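Local coordinates for protein proteasome accessory factor B/C (PafBC) (Paenarthrobacter aurescens, PDB 6SJ9) that acts as a transcriptional regulator of the bacterial DNA damage response, probably binding DNA through winged helix-turn-helix domains, at residues R110-S115 with A137-R142; A116-V121 with N548-R553; E516-D521 with P581-V586; D523-Y528 with G566-G571; Y535-C540 with A544-F549. All coordinates share one frame; numbering follows the deposited sequence.

Contact 1 of 5, residues R110-S115 with A137-R142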
# COMPACT_ATOMS: atom_id res chain seq x y z
N ARG A 110 -4.00 4.72 0.53
CA ARG A 110 -4.49 5.55 1.65
C ARG A 110 -5.18 6.79 1.13
O ARG A 110 -6.20 7.24 1.68
CB ARG A 110 -3.36 5.94 2.62
CG ARG A 110 -2.74 4.77 3.36
CD ARG A 110 -1.88 5.24 4.47
NE ARG A 110 -2.65 5.94 5.51
CZ ARG A 110 -3.26 5.34 6.53
NH1 ARG A 110 -3.21 4.02 6.67
NH2 ARG A 110 -3.96 6.05 7.38
N ALA A 111 -4.64 7.39 0.07
CA ALA A 111 -5.31 8.58 -0.48
C ALA A 111 -6.70 8.22 -0.99
O ALA A 111 -7.66 9.00 -0.86
CB ALA A 111 -4.45 9.17 -1.61
N ALA A 112 -6.80 7.07 -1.66
CA ALA A 112 -8.06 6.66 -2.30
C ALA A 112 -9.13 6.36 -1.26
O ALA A 112 -10.30 6.71 -1.44
CB ALA A 112 -7.80 5.42 -3.19
N LEU A 113 -8.74 5.75 -0.15
CA LEU A 113 -9.70 5.49 0.91
C LEU A 113 -10.22 6.80 1.51
O LEU A 113 -11.44 6.99 1.66
CB LEU A 113 -9.05 4.61 1.96
CG LEU A 113 -8.88 3.20 1.40
CD1 LEU A 113 -8.01 2.33 2.30
CD2 LEU A 113 -10.27 2.61 1.18
N GLY A 114 -9.32 7.73 1.82
CA GLY A 114 -9.78 9.01 2.34
C GLY A 114 -10.75 9.70 1.40
O GLY A 114 -11.80 10.20 1.83
N SER A 115 -10.45 9.68 0.10
CA SER A 115 -11.37 10.36 -0.81
C SER A 115 -12.71 9.62 -0.93
O SER A 115 -13.75 10.27 -1.07
CB SER A 115 -10.77 10.50 -2.20
OG SER A 115 -9.38 10.72 -2.09
N ALA A 137 -12.72 2.44 -6.74
CA ALA A 137 -11.92 2.01 -7.89
C ALA A 137 -10.44 2.03 -7.56
O ALA A 137 -9.92 2.97 -6.95
CB ALA A 137 -12.20 2.93 -9.09
N GLY A 138 -9.74 0.97 -7.96
CA GLY A 138 -8.31 0.92 -7.72
C GLY A 138 -7.91 0.54 -6.31
O GLY A 138 -6.75 0.73 -5.94
N VAL A 139 -8.86 0.04 -5.50
CA VAL A 139 -8.58 -0.50 -4.16
C VAL A 139 -9.19 -1.90 -4.06
O VAL A 139 -10.39 -2.08 -4.31
CB VAL A 139 -9.11 0.41 -3.02
CG1 VAL A 139 -8.75 -0.16 -1.67
CG2 VAL A 139 -8.57 1.82 -3.15
N GLN A 140 -8.38 -2.86 -3.67
CA GLN A 140 -8.80 -4.23 -3.43
C GLN A 140 -8.47 -4.56 -1.99
O GLN A 140 -7.67 -3.85 -1.36
CB GLN A 140 -8.07 -5.18 -4.39
CG GLN A 140 -6.62 -5.36 -4.05
CD GLN A 140 -5.85 -6.13 -5.10
OE1 GLN A 140 -6.41 -6.57 -6.11
NE2 GLN A 140 -4.57 -6.33 -4.84
N PRO A 141 -9.06 -5.61 -1.42
CA PRO A 141 -8.67 -6.01 -0.06
C PRO A 141 -7.18 -6.32 -0.00
O PRO A 141 -6.58 -6.82 -0.95
CB PRO A 141 -9.52 -7.26 0.20
CG PRO A 141 -10.69 -7.08 -0.72
CD PRO A 141 -10.17 -6.43 -1.93
N ARG A 142 -6.57 -5.99 1.11
CA ARG A 142 -5.14 -6.16 1.23
C ARG A 142 -4.87 -7.55 1.80
O ARG A 142 -5.25 -7.86 2.93
CB ARG A 142 -4.54 -5.07 2.11
CG ARG A 142 -3.04 -5.10 2.05
CD ARG A 142 -2.57 -4.55 0.73
NE ARG A 142 -2.62 -3.10 0.69
CZ ARG A 142 -1.58 -2.34 0.37
NH1 ARG A 142 -1.69 -1.02 0.35
NH2 ARG A 142 -0.41 -2.92 0.11

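Contact 2 of 5, residues A116-V121 with N548-R553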
# COMPACT_ATOMS: atom_id res chain seq x y z
N ALA A 116 -12.71 8.30 -0.82
CA ALA A 116 -13.97 7.58 -0.98
C ALA A 116 -14.87 7.83 0.21
O ALA A 116 -16.04 8.18 0.05
CB ALA A 116 -13.74 6.08 -1.15
N ALA A 117 -14.31 7.72 1.42
CA ALA A 117 -15.10 7.99 2.62
C ALA A 117 -15.57 9.44 2.64
O ALA A 117 -16.76 9.72 2.86
CB ALA A 117 -14.26 7.68 3.86
N ALA A 118 -14.66 10.37 2.34
CA ALA A 118 -15.00 11.79 2.40
C ALA A 118 -16.04 12.16 1.38
O ALA A 118 -16.82 13.09 1.62
CB ALA A 118 -13.74 12.65 2.23
N ASN A 119 -16.07 11.50 0.22
CA ASN A 119 -16.99 11.90 -0.83
C ASN A 119 -18.23 11.01 -0.93
O ASN A 119 -18.94 11.08 -1.94
CB ASN A 119 -16.27 11.96 -2.18
CG ASN A 119 -15.42 13.22 -2.31
OD1 ASN A 119 -14.22 13.15 -2.59
ND2 ASN A 119 -16.03 14.38 -2.08
N ALA A 120 -18.48 10.18 0.08
CA ALA A 120 -19.69 9.38 0.13
C ALA A 120 -20.86 10.25 0.60
O ALA A 120 -20.71 11.06 1.53
CB ALA A 120 -19.51 8.18 1.05
N VAL A 121 -22.02 10.10 -0.03
CA VAL A 121 -23.21 10.73 0.52
C VAL A 121 -24.35 9.72 0.61
O VAL A 121 -24.55 9.08 1.65
CB VAL A 121 -23.64 11.97 -0.28
CG1 VAL A 121 -24.88 12.58 0.35
CG2 VAL A 121 -22.51 13.00 -0.31
N ASN A 548 -4.61 17.01 8.56
CA ASN A 548 -4.71 17.32 7.15
C ASN A 548 -6.16 17.47 6.83
O ASN A 548 -6.93 16.53 6.99
CB ASN A 548 -4.06 16.21 6.28
CG ASN A 548 -2.58 16.24 6.42
OD1 ASN A 548 -1.92 16.93 5.64
ND2 ASN A 548 -2.05 15.63 7.46
N PHE A 549 -6.53 18.67 6.38
CA PHE A 549 -7.91 19.05 6.14
C PHE A 549 -8.17 19.15 4.64
O PHE A 549 -7.26 19.45 3.86
CB PHE A 549 -8.19 20.42 6.80
CG PHE A 549 -7.97 20.47 8.34
CD1 PHE A 549 -6.76 20.88 8.88
CD2 PHE A 549 -9.00 20.18 9.21
CE1 PHE A 549 -6.57 20.97 10.29
CE2 PHE A 549 -8.83 20.25 10.63
CZ PHE A 549 -7.62 20.63 11.16
N ARG A 550 -9.42 18.96 4.27
CA ARG A 550 -9.86 19.12 2.89
C ARG A 550 -10.28 20.56 2.66
O ARG A 550 -11.13 21.08 3.39
CB ARG A 550 -11.05 18.20 2.57
CG ARG A 550 -10.71 16.68 2.56
CD ARG A 550 -11.94 15.82 2.24
NE ARG A 550 -12.59 16.17 0.95
CZ ARG A 550 -12.30 15.58 -0.22
NH1 ARG A 550 -11.39 14.60 -0.28
NH2 ARG A 550 -12.93 15.96 -1.34
N LEU A 551 -9.69 21.19 1.64
CA LEU A 551 -10.05 22.56 1.31
C LEU A 551 -11.55 22.67 1.07
O LEU A 551 -12.20 23.66 1.48
CB LEU A 551 -9.27 23.03 0.08
CG LEU A 551 -9.25 24.54 -0.14
CD1 LEU A 551 -8.56 25.18 1.01
CD2 LEU A 551 -8.45 24.85 -1.38
N ASP A 552 -12.14 21.66 0.42
CA ASP A 552 -13.54 21.79 0.07
C ASP A 552 -14.41 21.54 1.26
O ASP A 552 -15.62 21.49 1.08
CB ASP A 552 -13.95 20.85 -1.10
CG ASP A 552 -13.90 19.34 -0.77
OD1 ASP A 552 -13.86 18.91 0.41
OD2 ASP A 552 -13.92 18.54 -1.74
N ARG A 553 -13.82 21.37 2.46
CA ARG A 553 -14.63 21.32 3.67
C ARG A 553 -14.46 22.54 4.56
O ARG A 553 -15.05 22.59 5.63
CB ARG A 553 -14.39 20.02 4.46
CG ARG A 553 -15.10 18.92 3.70
CD ARG A 553 -15.45 17.68 4.45
NE ARG A 553 -15.52 17.74 5.91
CZ ARG A 553 -15.32 16.64 6.63
NH1 ARG A 553 -15.07 15.51 5.98
NH2 ARG A 553 -15.36 16.65 7.95

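Contact 3 of 5, residues E516-D521 with P581-V586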
# COMPACT_ATOMS: atom_id res chain seq x y z
N GLU A 516 -22.83 20.68 10.52
CA GLU A 516 -22.16 21.30 11.66
C GLU A 516 -20.77 21.76 11.26
O GLU A 516 -20.22 21.37 10.22
CB GLU A 516 -21.96 20.26 12.77
CG GLU A 516 -23.16 19.40 13.11
CD GLU A 516 -22.82 18.36 14.18
OE1 GLU A 516 -23.65 18.12 15.10
OE2 GLU A 516 -21.69 17.81 14.13
N VAL A 517 -20.14 22.52 12.16
CA VAL A 517 -18.76 22.92 11.97
C VAL A 517 -18.06 22.75 13.31
O VAL A 517 -18.69 22.84 14.37
CB VAL A 517 -18.59 24.38 11.49
CG1 VAL A 517 -19.22 24.60 10.10
CG2 VAL A 517 -19.22 25.32 12.54
N THR A 518 -16.79 22.42 13.24
CA THR A 518 -15.88 22.55 14.36
C THR A 518 -15.12 23.86 14.14
O THR A 518 -14.86 24.27 12.99
CB THR A 518 -14.90 21.36 14.48
OG1 THR A 518 -14.22 21.18 13.23
CG2 THR A 518 -15.64 20.06 14.83
N GLU A 519 -14.74 24.50 15.24
CA GLU A 519 -14.04 25.77 15.22
C GLU A 519 -12.71 25.59 15.94
O GLU A 519 -12.68 25.07 17.06
CB GLU A 519 -14.89 26.86 15.89
CG GLU A 519 -14.51 28.29 15.50
CD GLU A 519 -15.31 29.44 16.22
OE1 GLU A 519 -15.68 29.32 17.44
OE2 GLU A 519 -15.61 30.44 15.52
N ARG A 520 -11.63 26.03 15.31
CA ARG A 520 -10.32 25.76 15.87
C ARG A 520 -9.29 26.70 15.28
O ARG A 520 -9.41 27.12 14.12
CB ARG A 520 -9.89 24.33 15.59
CG ARG A 520 -10.03 24.04 14.09
CD ARG A 520 -9.64 22.62 13.89
NE ARG A 520 -10.75 21.77 13.70
CZ ARG A 520 -10.69 20.44 13.72
NH1 ARG A 520 -11.78 19.78 13.45
NH2 ARG A 520 -9.57 19.78 14.02
N ASP A 521 -8.27 27.01 16.09
CA ASP A 521 -7.08 27.75 15.67
C ASP A 521 -6.08 26.78 15.08
O ASP A 521 -5.82 25.73 15.68
CB ASP A 521 -6.45 28.48 16.87
CG ASP A 521 -7.34 29.65 17.36
OD1 ASP A 521 -7.99 30.36 16.54
OD2 ASP A 521 -7.41 29.82 18.57
N PRO A 581 -4.32 11.17 11.92
CA PRO A 581 -5.72 10.79 12.20
C PRO A 581 -6.65 11.75 11.48
O PRO A 581 -6.35 12.94 11.38
CB PRO A 581 -5.86 10.90 13.73
CG PRO A 581 -4.66 11.53 14.21
CD PRO A 581 -3.60 11.52 13.16
N GLY A 582 -7.72 11.19 10.88
CA GLY A 582 -8.71 11.98 10.17
C GLY A 582 -9.81 12.56 11.08
O GLY A 582 -10.18 11.98 12.11
N GLU A 583 -10.35 13.71 10.67
CA GLU A 583 -11.42 14.35 11.42
C GLU A 583 -12.64 13.43 11.57
O GLU A 583 -13.32 13.46 12.59
CB GLU A 583 -11.82 15.63 10.68
CG GLU A 583 -13.09 16.33 11.33
CD GLU A 583 -12.78 16.94 12.72
OE1 GLU A 583 -11.59 17.19 13.04
OE2 GLU A 583 -13.72 17.13 13.51
N ASP A 584 -12.89 12.59 10.58
CA ASP A 584 -14.07 11.74 10.53
C ASP A 584 -13.81 10.34 11.09
O ASP A 584 -14.67 9.47 10.94
CB ASP A 584 -14.55 11.63 9.07
CG ASP A 584 -14.78 13.00 8.39
OD1 ASP A 584 -15.22 13.98 9.03
OD2 ASP A 584 -14.49 13.12 7.19
N ASP A 585 -12.66 10.08 11.72
CA ASP A 585 -12.40 8.73 12.19
C ASP A 585 -13.47 8.29 13.20
O ASP A 585 -14.02 9.10 13.94
CB ASP A 585 -11.02 8.64 12.83
CG ASP A 585 -9.86 8.70 11.79
OD1 ASP A 585 -10.10 8.82 10.56
OD2 ASP A 585 -8.68 8.65 12.21
N VAL A 586 -13.78 7.00 13.21
CA VAL A 586 -14.64 6.40 14.22
C VAL A 586 -13.77 5.51 15.10
O VAL A 586 -12.96 4.72 14.60
CB VAL A 586 -15.83 5.66 13.58
CG1 VAL A 586 -15.68 5.63 12.11
CG2 VAL A 586 -15.99 4.29 14.12
O HOH W 1 -15.59 19.20 11.55
O HOH W 2 -9.07 16.71 12.74

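Contact 4 of 5, residues D523-Y528 with G566-G571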
# COMPACT_ATOMS: atom_id res chain seq x y z
N ASP A 523 -2.19 26.43 12.76
CA ASP A 523 -0.99 26.95 12.12
C ASP A 523 -0.94 26.29 10.76
O ASP A 523 -0.59 25.11 10.67
CB ASP A 523 0.28 26.63 12.91
CG ASP A 523 0.27 27.18 14.34
OD1 ASP A 523 -0.22 28.32 14.58
OD2 ASP A 523 0.85 26.51 15.22
N PRO A 524 -1.30 26.99 9.69
CA PRO A 524 -1.19 26.38 8.34
C PRO A 524 0.26 26.09 7.99
O PRO A 524 1.14 26.92 8.20
CB PRO A 524 -1.80 27.44 7.42
CG PRO A 524 -1.62 28.71 8.15
CD PRO A 524 -1.78 28.38 9.64
N LEU A 525 0.49 24.92 7.41
CA LEU A 525 1.84 24.49 7.06
C LEU A 525 2.06 24.30 5.57
O LEU A 525 3.02 24.87 5.03
CB LEU A 525 2.14 23.15 7.79
CG LEU A 525 2.07 23.24 9.33
CD1 LEU A 525 2.32 21.92 10.02
CD2 LEU A 525 3.09 24.28 9.90
N ARG A 526 1.23 23.49 4.90
CA ARG A 526 1.40 23.15 3.49
C ARG A 526 0.05 23.00 2.83
O ARG A 526 -0.87 22.41 3.39
CB ARG A 526 2.14 21.81 3.32
CG ARG A 526 3.63 21.96 3.53
CD ARG A 526 4.33 20.65 3.19
NE ARG A 526 4.06 19.66 4.26
CZ ARG A 526 4.66 18.49 4.31
NH1 ARG A 526 5.56 18.16 3.35
NH2 ARG A 526 4.40 17.67 5.31
N LEU A 527 -0.03 23.49 1.62
CA LEU A 527 -1.16 23.32 0.74
C LEU A 527 -0.73 22.40 -0.41
O LEU A 527 0.30 22.66 -1.04
CB LEU A 527 -1.57 24.69 0.26
CG LEU A 527 -2.86 25.05 -0.42
CD1 LEU A 527 -4.04 24.54 0.34
CD2 LEU A 527 -2.83 26.59 -0.50
N TYR A 528 -1.43 21.30 -0.63
CA TYR A 528 -1.02 20.30 -1.62
C TYR A 528 -2.26 19.63 -2.18
O TYR A 528 -3.32 19.64 -1.53
CB TYR A 528 -0.05 19.25 -1.00
CG TYR A 528 -0.70 18.49 0.13
CD1 TYR A 528 -0.81 19.07 1.39
CD2 TYR A 528 -1.23 17.23 -0.06
CE1 TYR A 528 -1.45 18.37 2.44
CE2 TYR A 528 -1.83 16.54 0.94
CZ TYR A 528 -1.95 17.11 2.21
OH TYR A 528 -2.57 16.38 3.22
N GLY A 566 4.38 27.51 15.91
CA GLY A 566 5.57 26.68 15.82
C GLY A 566 5.53 25.43 16.66
O GLY A 566 6.59 24.92 17.05
N SER A 567 4.34 24.95 17.04
CA SER A 567 4.25 23.70 17.78
C SER A 567 4.46 22.49 16.90
O SER A 567 4.68 21.39 17.43
CB SER A 567 2.92 23.59 18.49
OG SER A 567 2.78 24.70 19.32
N ALA A 568 4.38 22.64 15.57
CA ALA A 568 4.60 21.48 14.71
C ALA A 568 6.04 20.99 14.82
O ALA A 568 6.28 19.78 14.92
CB ALA A 568 4.22 21.84 13.27
N THR A 569 7.01 21.91 14.82
CA THR A 569 8.42 21.55 14.99
C THR A 569 8.74 21.11 16.42
O THR A 569 9.82 20.56 16.65
CB THR A 569 9.33 22.70 14.56
OG1 THR A 569 9.07 23.86 15.37
CG2 THR A 569 9.11 23.04 13.09
N ALA A 570 7.85 21.37 17.38
CA ALA A 570 8.00 20.96 18.77
C ALA A 570 7.25 19.66 19.01
O ALA A 570 6.30 19.33 18.28
CB ALA A 570 7.48 22.05 19.72
N GLY A 571 7.68 18.90 20.00
CA GLY A 571 7.07 17.60 20.20
C GLY A 571 7.98 16.52 19.64
O GLY A 571 9.17 16.73 19.39

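Contact 5 of 5, residues Y535-C540 with A544-F549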
# COMPACT_ATOMS: atom_id res chain seq x y z
N TYR A 535 -5.72 19.86 -0.29
CA TYR A 535 -5.66 19.64 1.14
C TYR A 535 -4.74 20.67 1.75
O TYR A 535 -3.87 21.24 1.07
CB TYR A 535 -5.08 18.25 1.49
CG TYR A 535 -5.83 17.05 0.95
CD1 TYR A 535 -5.64 16.62 -0.38
CD2 TYR A 535 -6.66 16.32 1.77
CE1 TYR A 535 -6.31 15.50 -0.86
CE2 TYR A 535 -7.33 15.22 1.32
CZ TYR A 535 -7.13 14.81 -0.01
OH TYR A 535 -7.81 13.71 -0.45
N PHE A 536 -4.91 20.94 3.04
CA PHE A 536 -3.84 21.69 3.70
C PHE A 536 -3.50 21.00 5.01
O PHE A 536 -4.38 20.61 5.79
CB PHE A 536 -4.16 23.16 3.93
CG PHE A 536 -5.35 23.43 4.79
CD1 PHE A 536 -6.64 23.25 4.32
CD2 PHE A 536 -5.17 24.00 6.03
CE1 PHE A 536 -7.73 23.54 5.10
CE2 PHE A 536 -6.26 24.30 6.82
CZ PHE A 536 -7.53 24.07 6.36
N GLU A 537 -2.22 20.83 5.22
CA GLU A 537 -1.66 20.35 6.47
C GLU A 537 -1.52 21.53 7.44
O GLU A 537 -1.09 22.63 7.05
CB GLU A 537 -0.28 19.74 6.20
CG GLU A 537 0.34 19.19 7.43
CD GLU A 537 1.85 18.93 7.21
OE1 GLU A 537 2.30 17.80 7.49
OE2 GLU A 537 2.59 19.85 6.73
N ALA A 538 -1.93 21.32 8.68
CA ALA A 538 -1.93 22.40 9.66
C ALA A 538 -1.77 21.81 11.06
O ALA A 538 -2.27 20.73 11.36
CB ALA A 538 -3.23 23.19 9.58
N TYR A 539 -1.08 22.55 11.91
CA TYR A 539 -1.05 22.18 13.32
C TYR A 539 -2.36 22.67 13.94
O TYR A 539 -2.64 23.86 13.93
CB TYR A 539 0.18 22.77 14.05
CG TYR A 539 0.24 22.23 15.49
CD1 TYR A 539 -0.42 22.88 16.51
CD2 TYR A 539 0.91 21.04 15.78
CE1 TYR A 539 -0.41 22.37 17.83
CE2 TYR A 539 0.93 20.53 17.10
CZ TYR A 539 0.27 21.21 18.11
OH TYR A 539 0.27 20.72 19.40
N CYS A 540 -3.18 21.74 14.43
CA CYS A 540 -4.48 22.07 14.98
C CYS A 540 -4.36 22.26 16.49
O CYS A 540 -3.91 21.35 17.19
CB CYS A 540 -5.51 21.00 14.66
SG CYS A 540 -7.11 21.31 15.53
N ALA A 544 -4.21 19.44 19.33
CA ALA A 544 -2.81 19.53 19.71
C ALA A 544 -1.97 18.57 18.88
O ALA A 544 -1.21 17.75 19.40
CB ALA A 544 -2.64 19.28 21.24
N GLY A 545 -2.16 18.64 17.55
CA GLY A 545 -1.35 17.86 16.63
C GLY A 545 -1.60 18.28 15.19
O GLY A 545 -2.59 18.97 14.87
N VAL A 546 -0.76 17.75 14.32
CA VAL A 546 -0.85 18.08 12.90
C VAL A 546 -2.01 17.29 12.34
O VAL A 546 -2.17 16.10 12.65
CB VAL A 546 0.48 17.76 12.18
CG1 VAL A 546 0.32 17.99 10.70
CG2 VAL A 546 1.64 18.68 12.71
N ARG A 547 -2.89 17.96 11.60
CA ARG A 547 -3.95 17.29 10.87
C ARG A 547 -3.90 17.75 9.43
O ARG A 547 -3.27 18.76 9.10
CB ARG A 547 -5.33 17.62 11.47
CG ARG A 547 -5.50 17.18 12.93
CD ARG A 547 -5.72 15.68 12.98
NE ARG A 547 -5.97 15.13 14.31
CZ ARG A 547 -5.06 14.97 15.27
NH1 ARG A 547 -3.78 15.32 15.09
NH2 ARG A 547 -5.43 14.44 16.43
N ASN A 548 -4.61 17.01 8.56
CA ASN A 548 -4.71 17.32 7.15
C ASN A 548 -6.16 17.47 6.83
O ASN A 548 -6.93 16.53 6.99
CB ASN A 548 -4.06 16.21 6.28
CG ASN A 548 -2.58 16.24 6.42
OD1 ASN A 548 -1.92 16.93 5.64
ND2 ASN A 548 -2.05 15.63 7.46
N PHE A 549 -6.53 18.67 6.38
CA PHE A 549 -7.91 19.05 6.14
C PHE A 549 -8.17 19.15 4.64
O PHE A 549 -7.26 19.45 3.86
CB PHE A 549 -8.19 20.42 6.80
CG PHE A 549 -7.97 20.47 8.34
CD1 PHE A 549 -6.76 20.88 8.88
CD2 PHE A 549 -9.00 20.18 9.21
CE1 PHE A 549 -6.57 20.97 10.29
CE2 PHE A 549 -8.83 20.25 10.63
CZ PHE A 549 -7.62 20.63 11.16
O HOH W 3 1.11 15.66 8.04

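Contact 1 of 5, residues R110-S115 with A137-R142
Val139 holds CG1 anti to its own backbone N (chi1 -178°), which leaves CG2 on the flank beside that nitrogen; the two methyls can thus serve two neighbouring helix residues at once. CG2 meets the CB of Ala112 at 3.7 Å, while CG1 approaches CD2 of Leu113 at a looser 4.3 Å. Leu113 is brought in by its own torsions: with CG beside the backbone N (chi1 -71°) and the chain extended beyond it, the branched end swings over to the valine although its CB does not head there. Ala112, in contrast, offers its methyl directly. The contact is entirely apolar, with no hydrogen bond passing between 110-115 and 137-142, and Ala112 and Val139 are both buried. Just before the valine, Gly138 adopts a positive phi (79°) that would press a side chain against the preceding carbonyl.

Two residues past Leu113, the OG of Ser115 reaches back one turn to donate to Ala111 O, at 2.7 Å. That carbonyl also takes Ser115 N, the two donors arriving from opposite faces of its plane. Around the contact, Trp627 of helix 627-634 also touches Leu113, and Arg142 returns to the same helix through a salt bridge with Glu109. The arrangement is simple helix-to-loop packing, in which the irregular chain leading to helix 147-159 lies against helix 95-118.

Contact 2 of 5, residues A116-V121 with N548-R553
Arg550 NH2 forms a salt bridge with Asp552 OD2 at 2.8 Å, and the same nitrogen lies 3.3 Å from Asn119 OD1 across the contact. The aspartate is gripped side-on, since NE also donates to Asp552 OD1 at 3.1 Å. Both oxygens are met on their syn sides, about 20° out of the carboxylate plane, so the pair of bonds fixes how the guanidinium is turned. A bend at chi3 (56°) folds the arginine back toward its own 3-10 turn, where Arg553 N is bonded to Arg550 O.

Held this way, the guanidinium presents one face to the methyl of Ala118, whose CB is 3.6 Å from Arg550 CD and 3.9 Å from NE. Asn119, the first residue to leave the helical conformation, brings its amide in obliquely, nearly perpendicular to the guanidinium plane (88°). An alanine in place of Arg550 would take away the platform under Ala118 and is likely to leave Asp552 without its paired charge.

Tyr509 OH of strand 503-510 bonds the backbone N of Arg550, while the arginine side chain also packs on Thr533 and Tyr535 of strand 533-540. The C-terminal end of helix 95-118 thereby rests on the exit of strand 545-550, an outermost strand of the sheet of the second, C-terminal WYL domain, with Leu551 turned toward helix 489-501.

Contact 3 of 5, residues E516-D521 with P581-V586
The guanidinium of Arg520 is met at its edge, where Glu583 OE1 and Thr518 OG1 both lie close to its plane, and the carboxylate of Glu583 is turned 71° from it. This salt bridge ties strand 517-530, in the Sm-fold sheet of the second, C-terminal WYL domain, to a type I turn, Gly582 to Asp585, that leads into strand 586-592.

Arg520 NH1 gives one nearly straight bond to each oxygen, 2.6 Å to Glu583 OE1 and 2.8 Å to Thr518 OG1. The carboxylate oxygen is approached from above its plane, 61° out of it. Glu583 comes from the opposite direction, its CG anti to the backbone N (chi1 174°) and its chain bent at the next bond, which brings OE2 to 3.7 Å from Thr518 CG2. Phe549 of strand 545-550 also touches Arg520, and Tyr509 packs on Glu583.

The turn itself is fixed by Asp585 N bonded to Gly582 O and by Gly582 N bonded to Asp585 OD2. One water joins Thr518 OG1, at 2.9 Å, weakly to Glu583 OE2. A second water donates to Glu583 OE1 at 2.6 Å and lies at a weak 3.4 Å from Arg520 NH2.

Contact 4 of 5, residues D523-Y528 with G566-G571
Asp523 reaches from its strand toward Gly566 and Ser567. Its CB lies beside the side chain of Tyr539 on the neighbouring strand 533-540. From there CG turns to the side of the backbone N (chi1 -59°), and the carboxylate divides its two oxygens between different partners. OD1 accepts from Gln504 NE2. OD2 is hydrogen-bonded to the hydroxyl of Ser565, the residue just ahead of 566-571, and looks toward the start of that segment, where Gly566 N is 3.7 Å away and Ser567 N 4.2 Å. Neither amide is bonded to it, so the polar hold on the loop passes through Ser565, whose hydroxyl is also paired with that of Ser567.

Two residues along the strand, Leu525 supplies the apolar half of the contact. Its CD1 touches the methyl of Ala568 at 3.8 Å, the one apolar side-chain contact between the two segments. The loop coils briefly through 567-569 in helical backbone angles, without regular helical bonds. It is closed weakly, by Thr569 OG1 on Gly566 O and by Ala570 N on Ser567 O, both at 3.2 Å, and its far end is poorly ordered. Gly566 enters the coil with a positive phi (74°), a conformation in which a side chain would jam against the carbonyl before it.

Leu525 and Arg526 both face Glu537 of the next strand, making a classic beta bulge in strand 517-530, a member of the antiparallel Sm-fold sheet of the second, C-terminal WYL domain.

Contact 5 of 5, residues Y535-C540 with A544-F549
Phe536 and Phe549 bond their backbones in both directions, and so do Ala538 with Arg547 and Cys540 with Gly545. The non-hydrogen-bonded pairs come closer, Tyr539 and Val546 having their CA atoms 4.1 Å apart.

Among the apolar contacts, the CB of Phe549 sits over the face of the Phe536 ring, 4.0 Å from its centroid, in a CH-pi contact. The rings are near parallel (27°) but slid apart. The edge of the Phe549 ring meets the CB atoms of Ala538 and Cys540.

These strands form a beta hairpin whose turn end carries a G1 bulge, Ala544 and Gly545 both facing Cys540. Tyr539, with CG anti to the backbone N (chi1 -174°), lays its ring over Gly545 of the bulge: CE2 is 3.5 Å from Gly545 CA, with Gly545 N over a face and Val546 CG2 at the edge. A serine at Tyr539 would probably leave the bulge without this aromatic cover.

The polar contacts share the face of Tyr539 and Val546, where Glu537 and Asn548 lie side by side. One water accepts from Asn548 ND2 and donates to Glu537 OE1 at 2.5 Å, while Glu537 OE2 is paired with Arg526 and Asn548 OD1 with Tyr528 OH.

Contacts 2 to 5 all reach one antiparallel sheet of the second WYL domain, and contact 1 joins them through helix 95-118, which it shares with contact 2; their centres lie 14 Å apart. Contacts 2 and 5 have Asn548 and Phe549 in common. Contact 3 is tied to contact 2 by the salt bridge from Arg553 NH1 to Asp584 OD2, 2.7 Å long, and to contact 5 by Arg520 NH2, which packs 3.3 Å from Cys540 SG. Contacts 4 and 5 are the closest pair, with centres 7 Å apart, and Tyr528 O and Tyr535 N probably hydrogen-bond at 2.7 Å. The potassium ion is bound by Leu16, Thr18, Ile81, Lys83 and Ser85, outside these segments.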